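Thioredoxin reductase (Streptomyces clavuligerus, PDB 4NTD) probably uses its bound FAD and a redox-active cysteine pair for thiol-disulfide exchange, forming disulfide bonds in natural products such as holomycin. Local coordinates at residues A[171-185]-A[191-205]. Numbering follows the deposited sequence.
Sequences SDQPLGVLGTSPGAV and LRQWSDDVVLFRHGL
Val-177 and Leu-200 face each other on neighbouring parallel strands, 175-178 and 198-201, of a Rossmann-type beta-alpha-beta unit whose crossover helix, 184-191, packs over this side of the sheet. With CG1 anti to the backbone N (chi1 -179°), Val-177 turns one methyl to each neighbour: CG1 lies 4.0 Å from Leu-200 CD1, while CG2 meets Leu-191 CD1, at the helix end, at 3.6 Å. Branched aliphatics suit this seam because their two methyls can touch two different neighbours at once; Leu-200 likewise sends CD2 to Val-185 CG2, and Leu-215 of helix 209-217 touches both Leu-200 and Val-185. On the other face Phe-201 lays its ring edge against Gly-176, CE2 4.0 Å from CA, where a side chain would collide with the ring. The methyl Val-199 CG1 sits over one face of that ring, toward its rim.

Beyond the strand ends, a side chain at Gly-179 would run into Phe-201 O and Arg-202 O, which suits glycine to the place. Leu-205 CD2 reaches Ala-184 CB at 3.9 Å, and the His-203 ring edge meets Gly-179 O in plane. At the opposite end, Asp-197 sets OD2 beside Pro-174 CB, and its OD1 pairs with Arg-250. Trp-194 presents its ring edge to Ser-171 OG, itself hydrogen-bonded to Tyr-168 O, and its NE1 bonds to Arg-51 O of the second subunit.

Ser-195 OG donates to Gln-173 O and accepts from Asp-197 N at 3.1 Å. An alanine here would probably leave Gln-173 O without its hydroxyl donor and Asp-197 N without its acceptor, undoing the ST turn. The OG to Gln-173 O bond is short, 2.7 Å, with OG tilted 31° from the carbonyl plane.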
loop_
_atom_site.group_PDB
_atom_site.type_symbol
_atom_site.label_atom_id
_atom_site.label_comp_id
_atom_site.label_asym_id
_atom_site.label_seq_id
_atom_site.Cartn_x
_atom_site.Cartn_y
_atom_site.Cartn_z
ATOM N N SER A 171 -16.869 -1.621 -20.108
ATOM C CA SER A 171 -17.712 -0.427 -20.043
ATOM C C SER A 171 -18.846 -0.483 -21.062
ATOM O O SER A 171 -18.624 -0.820 -22.224
ATOM C CB SER A 171 -16.881 0.836 -20.304
ATOM O OG SER A 171 -15.956 1.082 -19.261
ATOM N N ASP A 172 -20.057 -0.162 -20.606
ATOM C CA ASP A 172 -21.245 -0.054 -21.465
ATOM C C ASP A 172 -21.714 -1.367 -22.111
ATOM O O ASP A 172 -22.600 -1.346 -22.968
ATOM C CB ASP A 172 -21.033 1.007 -22.558
ATOM C CG ASP A 172 -20.615 2.352 -21.995
ATOM O OD1 ASP A 172 -21.250 2.820 -21.029
ATOM O OD2 ASP A 172 -19.651 2.947 -22.521
ATOM N N GLN A 173 -21.144 -2.500 -21.704
ATOM C CA GLN A 173 -21.542 -3.792 -22.264
ATOM C C GLN A 173 -22.712 -4.387 -21.476
ATOM O O GLN A 173 -23.007 -3.935 -20.370
ATOM C CB GLN A 173 -20.365 -4.766 -22.271
ATOM C CG GLN A 173 -19.225 -4.339 -23.183
ATOM C CD GLN A 173 -18.129 -5.383 -23.293
ATOM O OE1 GLN A 173 -18.349 -6.567 -23.030
ATOM N NE2 GLN A 173 -16.937 -4.948 -23.692
ATOM N N PRO A 174 -23.392 -5.399 -22.050
ATOM C CA PRO A 174 -24.456 -6.079 -21.307
ATOM C C PRO A 174 -23.884 -6.993 -20.221
ATOM O O PRO A 174 -23.371 -8.076 -20.522
ATOM C CB PRO A 174 -25.203 -6.882 -22.389
ATOM C CG PRO A 174 -24.701 -6.370 -23.698
ATOM C CD PRO A 174 -23.315 -5.872 -23.443
ATOM N N LEU A 175 -23.969 -6.542 -18.971
ATOM C CA LEU A 175 -23.386 -7.253 -17.835
ATOM C C LEU A 175 -24.457 -7.998 -17.050
ATOM O O LEU A 175 -25.581 -7.515 -16.909
ATOM C CB LEU A 175 -22.675 -6.275 -16.896
ATOM C CG LEU A 175 -21.744 -5.242 -17.531
ATOM C CD1 LEU A 175 -21.081 -4.405 -16.448
ATOM C CD2 LEU A 175 -20.699 -5.904 -18.416
ATOM N N GLY A 176 -24.100 -9.172 -16.539
ATOM C CA GLY A 176 -24.983 -9.938 -15.665
ATOM C C GLY A 176 -24.350 -10.157 -14.304
ATOM O O GLY A 176 -23.125 -10.135 -14.172
ATOM N N VAL A 177 -25.191 -10.351 -13.291
ATOM C CA VAL A 177 -24.743 -10.723 -11.949
ATOM C C VAL A 177 -25.553 -11.929 -11.485
ATOM O O VAL A 177 -26.781 -11.900 -11.531
ATOM C CB VAL A 177 -24.936 -9.572 -10.941
ATOM C CG1 VAL A 177 -24.439 -9.978 -9.558
ATOM C CG2 VAL A 177 -24.222 -8.317 -11.422
ATOM N N LEU A 178 -24.872 -12.985 -11.043
ATOM C CA LEU A 178 -25.561 -14.177 -10.539
ATOM C C LEU A 178 -25.871 -14.024 -9.055
ATOM O O LEU A 178 -25.013 -13.610 -8.276
ATOM C CB LEU A 178 -24.718 -15.436 -10.757
ATOM C CG LEU A 178 -24.205 -15.705 -12.174
ATOM C CD1 LEU A 178 -23.493 -17.049 -12.219
ATOM C CD2 LEU A 178 -25.333 -15.670 -13.195
ATOM N N GLY A 179 -27.095 -14.375 -8.664
ATOM C CA GLY A 179 -27.522 -14.280 -7.266
ATOM C C GLY A 179 -27.087 -15.477 -6.440
ATOM O O GLY A 179 -27.922 -16.187 -5.876
ATOM N N THR A 180 -25.775 -15.683 -6.357
ATOM C CA THR A 180 -25.190 -16.843 -5.685
ATOM C C THR A 180 -24.555 -16.484 -4.337
ATOM O O THR A 180 -23.973 -17.346 -3.672
ATOM C CB THR A 180 -24.119 -17.496 -6.581
ATOM O OG1 THR A 180 -23.146 -16.513 -6.959
ATOM C CG2 THR A 180 -24.754 -18.079 -7.836
ATOM N N SER A 181 -24.679 -15.218 -3.939
ATOM C CA SER A 181 -24.071 -14.707 -2.711
ATOM C C SER A 181 -24.944 -13.599 -2.120
ATOM O O SER A 181 -25.639 -12.905 -2.865
ATOM C CB SER A 181 -22.671 -14.158 -3.018
ATOM O OG SER A 181 -22.231 -13.245 -2.025
ATOM N N PRO A 182 -24.906 -13.418 -0.783
ATOM C CA PRO A 182 -25.624 -12.290 -0.176
ATOM C C PRO A 182 -25.149 -10.913 -0.654
ATOM O O PRO A 182 -25.870 -9.933 -0.487
ATOM C CB PRO A 182 -25.341 -12.446 1.323
ATOM C CG PRO A 182 -24.945 -13.867 1.508
ATOM C CD PRO A 182 -24.285 -14.290 0.231
ATOM N N GLY A 183 -23.947 -10.839 -1.227
ATOM C CA GLY A 183 -23.416 -9.583 -1.752
ATOM C C GLY A 183 -23.831 -9.241 -3.176
ATOM O O GLY A 183 -23.451 -8.191 -3.691
ATOM N N ALA A 184 -24.619 -10.109 -3.812
ATOM C CA ALA A 184 -24.961 -9.949 -5.230
ATOM C C ALA A 184 -25.737 -8.665 -5.551
ATOM O O ALA A 184 -25.495 -8.043 -6.587
ATOM C CB ALA A 184 -25.735 -11.163 -5.726
ATOM N N VAL A 185 -26.666 -8.274 -4.679
ATOM C CA VAL A 185 -27.454 -7.058 -4.907
ATOM C C VAL A 185 -26.546 -5.828 -4.927
ATOM O O VAL A 185 -26.585 -5.042 -5.874
ATOM C CB VAL A 185 -28.575 -6.876 -3.857
ATOM C CG1 VAL A 185 -29.232 -5.506 -3.989
ATOM C CG2 VAL A 185 -29.626 -7.965 -4.012
ATOM N N LEU A 191 -21.816 -2.314 -10.169
ATOM C CA LEU A 191 -21.527 -2.470 -11.598
ATOM C C LEU A 191 -22.265 -1.471 -12.495
ATOM O O LEU A 191 -21.823 -1.201 -13.614
ATOM C CB LEU A 191 -21.811 -3.906 -12.052
ATOM C CG LEU A 191 -20.747 -4.914 -11.614
ATOM C CD1 LEU A 191 -21.285 -6.336 -11.666
ATOM C CD2 LEU A 191 -19.499 -4.791 -12.477
ATOM N N ARG A 192 -23.372 -0.909 -12.004
ATOM C CA ARG A 192 -24.092 0.139 -12.742
ATOM C C ARG A 192 -23.254 1.399 -12.966
ATOM O O ARG A 192 -23.586 2.220 -13.821
ATOM C CB ARG A 192 -25.413 0.509 -12.051
ATOM C CG ARG A 192 -26.595 -0.333 -12.496
ATOM C CD ARG A 192 -27.060 0.016 -13.905
ATOM N NE ARG A 192 -27.869 1.239 -13.968
ATOM C CZ ARG A 192 -27.464 2.431 -14.414
ATOM N NH1 ARG A 192 -26.222 2.634 -14.851
ATOM N NH2 ARG A 192 -28.321 3.447 -14.418
ATOM N N GLN A 193 -22.178 1.553 -12.196
ATOM C CA GLN A 193 -21.223 2.635 -12.418
ATOM C C GLN A 193 -20.439 2.458 -13.733
ATOM O O GLN A 193 -19.927 3.435 -14.280
ATOM C CB GLN A 193 -20.279 2.748 -11.209
ATOM C CG GLN A 193 -19.200 3.818 -11.301
ATOM C CD GLN A 193 -19.742 5.207 -11.593
ATOM O OE1 GLN A 193 -20.896 5.517 -11.291
ATOM N NE2 GLN A 193 -18.903 6.056 -12.175
ATOM N N TRP A 194 -20.366 1.226 -14.244
ATOM C CA TRP A 194 -19.641 0.934 -15.490
ATOM C C TRP A 194 -20.522 0.681 -16.725
ATOM O O TRP A 194 -20.029 0.751 -17.850
ATOM C CB TRP A 194 -18.708 -0.262 -15.284
ATOM C CG TRP A 194 -17.459 0.062 -14.515
ATOM C CD1 TRP A 194 -16.264 0.467 -15.035
ATOM C CD2 TRP A 194 -17.279 -0.002 -13.096
ATOM N NE1 TRP A 194 -15.348 0.657 -14.026
ATOM C CE2 TRP A 194 -15.947 0.379 -12.826
ATOM C CE3 TRP A 194 -18.116 -0.340 -12.024
ATOM C CZ2 TRP A 194 -15.429 0.425 -11.527
ATOM C CZ3 TRP A 194 -17.601 -0.289 -10.734
ATOM C CH2 TRP A 194 -16.269 0.091 -10.498
ATOM N N SER A 195 -21.803 0.374 -16.527
ATOM C CA SER A 195 -22.720 0.145 -17.652
ATOM C C SER A 195 -24.159 0.450 -17.263
ATOM O O SER A 195 -24.537 0.260 -16.111
ATOM C CB SER A 195 -22.627 -1.308 -18.130
ATOM O OG SER A 195 -23.482 -1.542 -19.238
ATOM N N ASP A 196 -24.956 0.910 -18.231
ATOM C CA ASP A 196 -26.383 1.127 -17.970
ATOM C C ASP A 196 -27.206 -0.125 -18.281
ATOM O O ASP A 196 -28.425 -0.121 -18.125
ATOM C CB ASP A 196 -26.927 2.369 -18.698
ATOM C CG ASP A 196 -26.899 2.238 -20.208
ATOM O OD1 ASP A 196 -26.530 1.161 -20.713
ATOM O OD2 ASP A 196 -27.244 3.226 -20.891
ATOM N N ASP A 197 -26.525 -1.203 -18.682
ATOM C CA ASP A 197 -27.156 -2.486 -18.992
ATOM C C ASP A 197 -26.612 -3.559 -18.042
ATOM O O ASP A 197 -25.656 -4.269 -18.364
ATOM C CB ASP A 197 -26.877 -2.845 -20.459
ATOM C CG ASP A 197 -27.678 -4.045 -20.951
ATOM O OD1 ASP A 197 -28.382 -4.699 -20.152
ATOM O OD2 ASP A 197 -27.599 -4.332 -22.162
ATOM N N VAL A 198 -27.225 -3.646 -16.863
ATOM C CA VAL A 198 -26.841 -4.608 -15.829
ATOM C C VAL A 198 -28.087 -5.359 -15.367
ATOM O O VAL A 198 -29.076 -4.739 -14.987
ATOM C CB VAL A 198 -26.197 -3.908 -14.614
ATOM C CG1 VAL A 198 -25.802 -4.925 -13.549
ATOM C CG2 VAL A 198 -24.984 -3.097 -15.046
ATOM N N VAL A 199 -28.031 -6.690 -15.402
ATOM C CA VAL A 199 -29.146 -7.540 -14.989
ATOM C C VAL A 199 -28.734 -8.435 -13.823
ATOM O O VAL A 199 -27.652 -9.027 -13.844
ATOM C CB VAL A 199 -29.623 -8.424 -16.164
ATOM C CG1 VAL A 199 -30.576 -9.514 -15.688
ATOM C CG2 VAL A 199 -30.286 -7.566 -17.230
ATOM N N LEU A 200 -29.602 -8.535 -12.819
ATOM C CA LEU A 200 -29.414 -9.474 -11.717
ATOM C C LEU A 200 -30.239 -10.728 -11.972
ATOM O O LEU A 200 -31.460 -10.655 -12.108
ATOM C CB LEU A 200 -29.824 -8.849 -10.380
ATOM C CG LEU A 200 -29.782 -9.766 -9.146
ATOM C CD1 LEU A 200 -28.368 -10.250 -8.866
ATOM C CD2 LEU A 200 -30.355 -9.066 -7.925
ATOM N N PHE A 201 -29.564 -11.871 -12.041
ATOM C CA PHE A 201 -30.234 -13.166 -12.087
ATOM C C PHE A 201 -30.441 -13.595 -10.637
ATOM O O PHE A 201 -29.496 -14.023 -9.974
ATOM C CB PHE A 201 -29.390 -14.167 -12.876
ATOM C CG PHE A 201 -29.194 -13.775 -14.314
ATOM C CD1 PHE A 201 -30.126 -14.138 -15.278
ATOM C CD2 PHE A 201 -28.096 -13.016 -14.703
ATOM C CE1 PHE A 201 -29.960 -13.768 -16.602
ATOM C CE2 PHE A 201 -27.926 -12.642 -16.026
ATOM C CZ PHE A 201 -28.859 -13.019 -16.978
ATOM N N ARG A 202 -31.667 -13.466 -10.133
ATOM C CA ARG A 202 -31.920 -13.651 -8.699
ATOM C C ARG A 202 -31.510 -15.027 -8.178
ATOM O O ARG A 202 -31.005 -15.130 -7.062
ATOM C CB ARG A 202 -33.384 -13.387 -8.340
ATOM C CG ARG A 202 -33.628 -13.399 -6.836
ATOM C CD ARG A 202 -35.034 -12.952 -6.471
ATOM N NE ARG A 202 -36.038 -13.980 -6.718
ATOM C CZ ARG A 202 -36.455 -14.854 -5.807
ATOM N NH1 ARG A 202 -35.949 -14.834 -4.581
ATOM N NH2 ARG A 202 -37.378 -15.752 -6.124
ATOM N N HIS A 203 -31.734 -16.076 -8.969
ATOM C CA HIS A 203 -31.281 -17.424 -8.589
ATOM C C HIS A 203 -31.818 -17.850 -7.211
ATOM O O HIS A 203 -31.125 -18.517 -6.440
ATOM C CB HIS A 203 -29.742 -17.464 -8.618
ATOM C CG HIS A 203 -29.160 -18.842 -8.596
ATOM N ND1 HIS A 203 -29.474 -19.792 -9.539
ATOM C CD2 HIS A 203 -28.261 -19.421 -7.765
ATOM C CE1 HIS A 203 -28.808 -20.904 -9.285
ATOM N NE2 HIS A 203 -28.062 -20.705 -8.213
ATOM N N GLY A 204 -33.047 -17.441 -6.898
ATOM C CA GLY A 204 -33.658 -17.739 -5.598
ATOM C C GLY A 204 -33.042 -17.049 -4.386
ATOM O O GLY A 204 -33.314 -17.441 -3.248
ATOM N N LEU A 205 -32.213 -16.030 -4.616
ATOM C CA LEU A 205 -31.680 -15.203 -3.533
ATOM C C LEU A 205 -32.816 -14.426 -2.873
ATOM O O LEU A 205 -33.657 -13.852 -3.566
ATOM C CB LEU A 205 -30.645 -14.222 -4.092
ATOM C CG LEU A 205 -29.803 -13.390 -3.126
ATOM C CD1 LEU A 205 -28.909 -14.281 -2.277
ATOM C CD2 LEU A 205 -28.970 -12.399 -3.925
HETATM O O HOH W 1 -23.835 2.205 -20.558
HETATM O O HOH W 2 -25.059 0.152 -22.854
#